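PDB 2OKX: rhamnosidase B from Bacillus sp., which catalyses the hydrolytic release of terminal alpha-L-rhamnose from glycosides, as a family 78 glycoside hydrolase. Local coordinates for residues A883-P895 against L927-T940. Numbering follows the deposited sequence. Where two conformers were deposited one is given.
Sequences ADGWRTVDIAPQP and LRIEAPEDIEVNVT
Arg887 O, at the head of the pairing, is gripped twice: Glu936 N donates to it at 3.2 Å, and a water donates to both Arg887 O and Asp934 O. From here strands 888-891 and 936-939 run parallel, Val889 and Ile891 each bonding through N and O to residues flanking their partners; the shortest link is Val889 N to Glu936 O, 2.7 Å. The partly exposed face takes Asp890 and Asn938, side by side, whose polar ends bond to each other. Asn938 ND2 gives an almost straight bond (169°) to Asp890 OD2 at 2.9 Å; the acceptor lies in the amide plane, although carboxylate and amide are turned 53° apart. The other face turns toward the five-stranded sheet, where beta-branched Val and Ile favour extended backbone and bring no polar atoms between the layers. Ile891 touches Val937 CG1 through CG1, and its CG2 reaches Ile929 CD1 at 3.8 Å, tying this sheet to strand 924-932; in the modelled conformer Val889 CG1 meets Val937 CG2. The two layers form a beta-sandwich in the C-terminal domain: strand 879-881 flanks 888-891 on its other edge, while Trp886 packs against His643 of helix 627-644.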
loop_
_atom_site.group_PDB
_atom_site.type_symbol
_atom_site.label_atom_id
_atom_site.label_comp_id
_atom_site.label_asym_id
_atom_site.label_seq_id
_atom_site.Cartn_x
_atom_site.Cartn_y
_atom_site.Cartn_z
ATOM N N ALA A 883 26.491 -20.406 -5.553
ATOM C CA ALA A 883 26.315 -20.685 -6.975
ATOM C C ALA A 883 24.829 -20.565 -7.228
ATOM O O ALA A 883 24.034 -20.626 -6.289
ATOM C CB ALA A 883 26.789 -22.097 -7.323
ATOM N N ASP A 884 24.446 -20.398 -8.486
ATOM C CA ASP A 884 23.035 -20.274 -8.806
ATOM C C ASP A 884 22.251 -21.461 -8.263
ATOM O O ASP A 884 22.731 -22.599 -8.268
ATOM C CB ASP A 884 22.838 -20.155 -10.320
ATOM C CG ASP A 884 23.371 -18.847 -10.872
ATOM O OD1 ASP A 884 23.224 -18.612 -12.089
ATOM O OD2 ASP A 884 23.938 -18.052 -10.091
ATOM N N GLY A 885 21.045 -21.178 -7.779
ATOM C CA GLY A 885 20.197 -22.218 -7.232
ATOM C C GLY A 885 20.725 -22.804 -5.932
ATOM O O GLY A 885 20.287 -23.866 -5.507
ATOM N N TRP A 886 21.664 -22.110 -5.300
ATOM C CA TRP A 886 22.256 -22.571 -4.049
ATOM C C TRP A 886 22.883 -23.961 -4.160
ATOM O O TRP A 886 22.865 -24.732 -3.200
ATOM C CB TRP A 886 21.215 -22.562 -2.921
ATOM C CG TRP A 886 20.726 -21.187 -2.576
ATOM C CD1 TRP A 886 19.898 -20.401 -3.325
ATOM C CD2 TRP A 886 21.072 -20.412 -1.416
ATOM N NE1 TRP A 886 19.711 -19.186 -2.710
ATOM C CE2 TRP A 886 20.418 -19.165 -1.535
ATOM C CE3 TRP A 886 21.872 -20.650 -0.289
ATOM C CZ2 TRP A 886 20.537 -18.155 -0.569
ATOM C CZ3 TRP A 886 21.992 -19.645 0.675
ATOM C CH2 TRP A 886 21.325 -18.412 0.525
ATOM N N ARG A 887 23.442 -24.278 -5.326
ATOM C CA ARG A 887 24.087 -25.574 -5.522
ATOM C C ARG A 887 25.311 -25.660 -4.611
ATOM O O ARG A 887 25.766 -26.746 -4.261
ATOM C CB ARG A 887 24.470 -25.768 -6.993
ATOM C CG ARG A 887 23.261 -25.978 -7.910
ATOM C CD ARG A 887 23.690 -26.264 -9.350
ATOM N NE ARG A 887 22.561 -26.470 -10.259
ATOM C CZ ARG A 887 21.773 -25.503 -10.727
ATOM N NH1 ARG A 887 20.773 -25.806 -11.547
ATOM N NH2 ARG A 887 21.982 -24.238 -10.391
ATOM N N THR A 888 25.854 -24.505 -4.242
ATOM C CA THR A 888 26.965 -24.459 -3.298
ATOM C C THR A 888 26.642 -23.299 -2.354
ATOM O O THR A 888 25.929 -22.367 -2.723
ATOM C CB THR A 888 28.333 -24.184 -3.981
ATOM O OG1 THR A 888 28.465 -22.788 -4.262
ATOM C CG2 THR A 888 28.460 -24.971 -5.276
ATOM N N VAL A 889 27.147 -23.367 -1.132
ATOM C CA VAL A 889 26.897 -22.313 -0.168
ATOM C C VAL A 889 28.194 -21.939 0.520
ATOM O O VAL A 889 29.013 -22.798 0.838
ATOM C CB VAL A 889 25.855 -22.766 0.887
ATOM C CG1 VAL A 889 26.313 -24.050 1.559
ATOM C CG2 VAL A 889 25.644 -21.674 1.923
ATOM N N ASP A 890 28.389 -20.641 0.712
ATOM C CA ASP A 890 29.576 -20.140 1.375
ATOM C C ASP A 890 29.208 -19.784 2.809
ATOM O O ASP A 890 28.297 -18.985 3.039
ATOM C CB ASP A 890 30.092 -18.891 0.660
ATOM C CG ASP A 890 30.553 -19.178 -0.755
ATOM O OD1 ASP A 890 30.753 -18.209 -1.516
ATOM O OD2 ASP A 890 30.718 -20.367 -1.104
ATOM N N ILE A 891 29.899 -20.393 3.768
ATOM C CA ILE A 891 29.662 -20.111 5.177
ATOM C C ILE A 891 30.877 -19.342 5.688
ATOM O O ILE A 891 31.978 -19.894 5.801
ATOM C CB ILE A 891 29.498 -21.410 5.997
ATOM C CG1 ILE A 891 28.369 -22.267 5.411
ATOM C CG2 ILE A 891 29.199 -21.071 7.460
ATOM C CD1 ILE A 891 27.007 -21.591 5.376
ATOM N N ALA A 892 30.681 -18.060 5.981
ATOM C CA ALA A 892 31.765 -17.210 6.463
ATOM C C ALA A 892 31.240 -16.249 7.526
ATOM O O ALA A 892 30.924 -15.100 7.232
ATOM C CB ALA A 892 32.365 -16.426 5.298
ATOM N N PRO A 893 31.155 -16.712 8.778
ATOM C CA PRO A 893 30.664 -15.892 9.890
ATOM C C PRO A 893 31.504 -14.646 10.149
ATOM O O PRO A 893 32.708 -14.628 9.890
ATOM C CB PRO A 893 30.706 -16.855 11.081
ATOM C CG PRO A 893 30.581 -18.217 10.448
ATOM C CD PRO A 893 31.489 -18.070 9.243
ATOM N N GLN A 894 30.840 -13.600 10.641
ATOM C CA GLN A 894 31.481 -12.344 11.015
ATOM C C GLN A 894 30.815 -11.982 12.342
ATOM O O GLN A 894 29.917 -11.140 12.392
ATOM C CB GLN A 894 31.227 -11.247 9.969
ATOM C CG GLN A 894 31.930 -11.480 8.630
ATOM C CD GLN A 894 33.443 -11.602 8.767
ATOM O OE1 GLN A 894 34.121 -12.063 7.847
ATOM N NE2 GLN A 894 33.979 -11.183 9.911
ATOM N N PRO A 895 31.235 -12.642 13.434
ATOM C CA PRO A 895 30.699 -12.427 14.780
ATOM C C PRO A 895 30.764 -10.999 15.314
ATOM O O PRO A 895 29.939 -10.610 16.146
ATOM C CB PRO A 895 31.524 -13.386 15.638
ATOM C CG PRO A 895 31.885 -14.485 14.670
ATOM C CD PRO A 895 32.259 -13.705 13.448
ATOM N N LEU A 927 31.403 -24.229 15.547
ATOM C CA LEU A 927 30.462 -23.954 14.465
ATOM C C LEU A 927 29.810 -25.224 13.936
ATOM O O LEU A 927 30.492 -26.216 13.690
ATOM C CB LEU A 927 31.200 -23.241 13.319
ATOM C CG LEU A 927 30.525 -23.111 11.948
ATOM C CD1 LEU A 927 29.355 -22.150 12.048
ATOM C CD2 LEU A 927 31.532 -22.602 10.916
ATOM N N ARG A 928 28.489 -25.186 13.765
ATOM C CA ARG A 928 27.737 -26.324 13.245
ATOM C C ARG A 928 26.996 -25.867 11.986
ATOM O O ARG A 928 26.401 -24.780 11.955
ATOM C CB ARG A 928 26.726 -26.811 14.290
ATOM C CG ARG A 928 25.890 -28.014 13.859
ATOM C CD ARG A 928 24.723 -28.237 14.822
ATOM N NE ARG A 928 23.911 -29.403 14.477
ATOM C CZ ARG A 928 24.252 -30.662 14.737
ATOM N NH1 ARG A 928 25.398 -30.935 15.351
ATOM N NH2 ARG A 928 23.438 -31.651 14.389
ATOM N N ILE A 929 27.042 -26.701 10.953
ATOM C CA ILE A 929 26.394 -26.415 9.683
ATOM C C ILE A 929 25.598 -27.652 9.274
ATOM O O ILE A 929 26.116 -28.767 9.305
ATOM C CB ILE A 929 27.441 -26.138 8.577
ATOM C CG1 ILE A 929 28.284 -24.917 8.949
ATOM C CG2 ILE A 929 26.747 -25.922 7.233
ATOM C CD1 ILE A 929 29.553 -24.783 8.120
ATOM N N GLU A 930 24.342 -27.456 8.898
ATOM C CA GLU A 930 23.512 -28.570 8.465
ATOM C C GLU A 930 22.884 -28.187 7.135
ATOM O O GLU A 930 22.305 -27.108 6.997
ATOM C CB GLU A 930 22.432 -28.868 9.510
ATOM C CG GLU A 930 21.733 -30.201 9.302
ATOM C CD GLU A 930 21.006 -30.686 10.548
ATOM O OE1 GLU A 930 20.560 -31.856 10.550
ATOM O OE2 GLU A 930 20.881 -29.900 11.519
ATOM N N ALA A 931 23.010 -29.064 6.146
ATOM C CA ALA A 931 22.452 -28.785 4.828
ATOM C C ALA A 931 22.248 -30.080 4.051
ATOM O O ALA A 931 22.777 -31.118 4.428
ATOM C CB ALA A 931 23.388 -27.865 4.060
ATOM N N PRO A 932 21.452 -30.032 2.968
ATOM C CA PRO A 932 21.199 -31.223 2.149
ATOM C C PRO A 932 22.528 -31.744 1.602
ATOM O O PRO A 932 23.404 -30.960 1.249
ATOM C CB PRO A 932 20.272 -30.694 1.059
ATOM C CG PRO A 932 19.488 -29.633 1.784
ATOM C CD PRO A 932 20.585 -28.914 2.548
ATOM N N GLU A 933 22.669 -33.064 1.537
ATOM C CA GLU A 933 23.903 -33.707 1.083
ATOM C C GLU A 933 24.459 -33.296 -0.277
ATOM O O GLU A 933 25.670 -33.315 -0.472
ATOM C CB GLU A 933 23.729 -35.232 1.104
ATOM C CG GLU A 933 22.590 -35.723 0.228
ATOM C CD GLU A 933 22.364 -37.222 0.335
ATOM O OE1 GLU A 933 21.335 -37.700 -0.190
ATOM O OE2 GLU A 933 23.210 -37.919 0.934
ATOM N N ASP A 934 23.590 -32.923 -1.211
ATOM C CA ASP A 934 24.039 -32.548 -2.549
ATOM C C ASP A 934 24.497 -31.098 -2.688
ATOM O O ASP A 934 24.796 -30.639 -3.784
ATOM C CB ASP A 934 22.935 -32.840 -3.564
ATOM C CG ASP A 934 21.638 -32.150 -3.220
ATOM O OD1 ASP A 934 21.183 -32.275 -2.059
ATOM O OD2 ASP A 934 21.068 -31.489 -4.112
ATOM N N ILE A 935 24.557 -30.376 -1.579
ATOM C CA ILE A 935 25.001 -28.992 -1.634
ATOM C C ILE A 935 26.436 -28.881 -1.134
ATOM O O ILE A 935 26.757 -29.350 -0.047
ATOM C CB ILE A 935 24.071 -28.086 -0.795
ATOM C CG1 ILE A 935 22.680 -28.063 -1.441
ATOM C CG2 ILE A 935 24.649 -26.678 -0.692
ATOM C CD1 ILE A 935 21.648 -27.271 -0.674
ATOM N N GLU A 936 27.302 -28.286 -1.948
ATOM C CA GLU A 936 28.697 -28.105 -1.573
ATOM C C GLU A 936 28.801 -26.924 -0.607
ATOM O O GLU A 936 28.247 -25.853 -0.859
ATOM C CB GLU A 936 29.550 -27.860 -2.825
ATOM C CG GLU A 936 30.958 -27.342 -2.551
ATOM C CD GLU A 936 31.813 -27.273 -3.811
ATOM O OE1 GLU A 936 32.761 -26.464 -3.848
ATOM O OE2 GLU A 936 31.545 -28.035 -4.761
ATOM N N VAL A 937 29.503 -27.132 0.502
ATOM C CA VAL A 937 29.673 -26.093 1.514
ATOM C C VAL A 937 31.124 -25.649 1.643
ATOM O O VAL A 937 32.005 -26.470 1.888
ATOM C CB VAL A 937 29.208 -26.591 2.897
ATOM C CG1 VAL A 937 29.359 -25.480 3.937
ATOM C CG2 VAL A 937 27.761 -27.072 2.818
ATOM N N ASN A 938 31.366 -24.352 1.480
ATOM C CA ASN A 938 32.709 -23.799 1.622
ATOM C C ASN A 938 32.733 -23.056 2.957
ATOM O O ASN A 938 31.958 -22.123 3.157
ATOM C CB ASN A 938 33.001 -22.832 0.474
ATOM C CG ASN A 938 32.823 -23.477 -0.882
ATOM O OD1 ASN A 938 33.461 -24.489 -1.191
ATOM N ND2 ASN A 938 31.952 -22.900 -1.703
ATOM N N VAL A 939 33.611 -23.464 3.866
ATOM C CA VAL A 939 33.683 -22.841 5.189
ATOM C C VAL A 939 34.924 -21.990 5.417
ATOM O O VAL A 939 36.045 -22.436 5.179
ATOM C CB VAL A 939 33.651 -23.907 6.308
ATOM C CG1 VAL A 939 33.596 -23.226 7.680
ATOM C CG2 VAL A 939 32.465 -24.830 6.117
ATOM N N THR A 940 34.719 -20.768 5.902
ATOM C CA THR A 940 35.824 -19.860 6.188
ATOM C C THR A 940 35.620 -19.205 7.552
ATOM O O THR A 940 34.713 -18.391 7.723
ATOM C CB THR A 940 35.926 -18.713 5.148
ATOM O OG1 THR A 940 36.017 -19.253 3.826
ATOM C CG2 THR A 940 37.162 -17.865 5.418
HETATM O O HOH W 1 26.790 -28.917 -5.493
HETATM O O HOH W 2 34.358 -15.614 8.019
#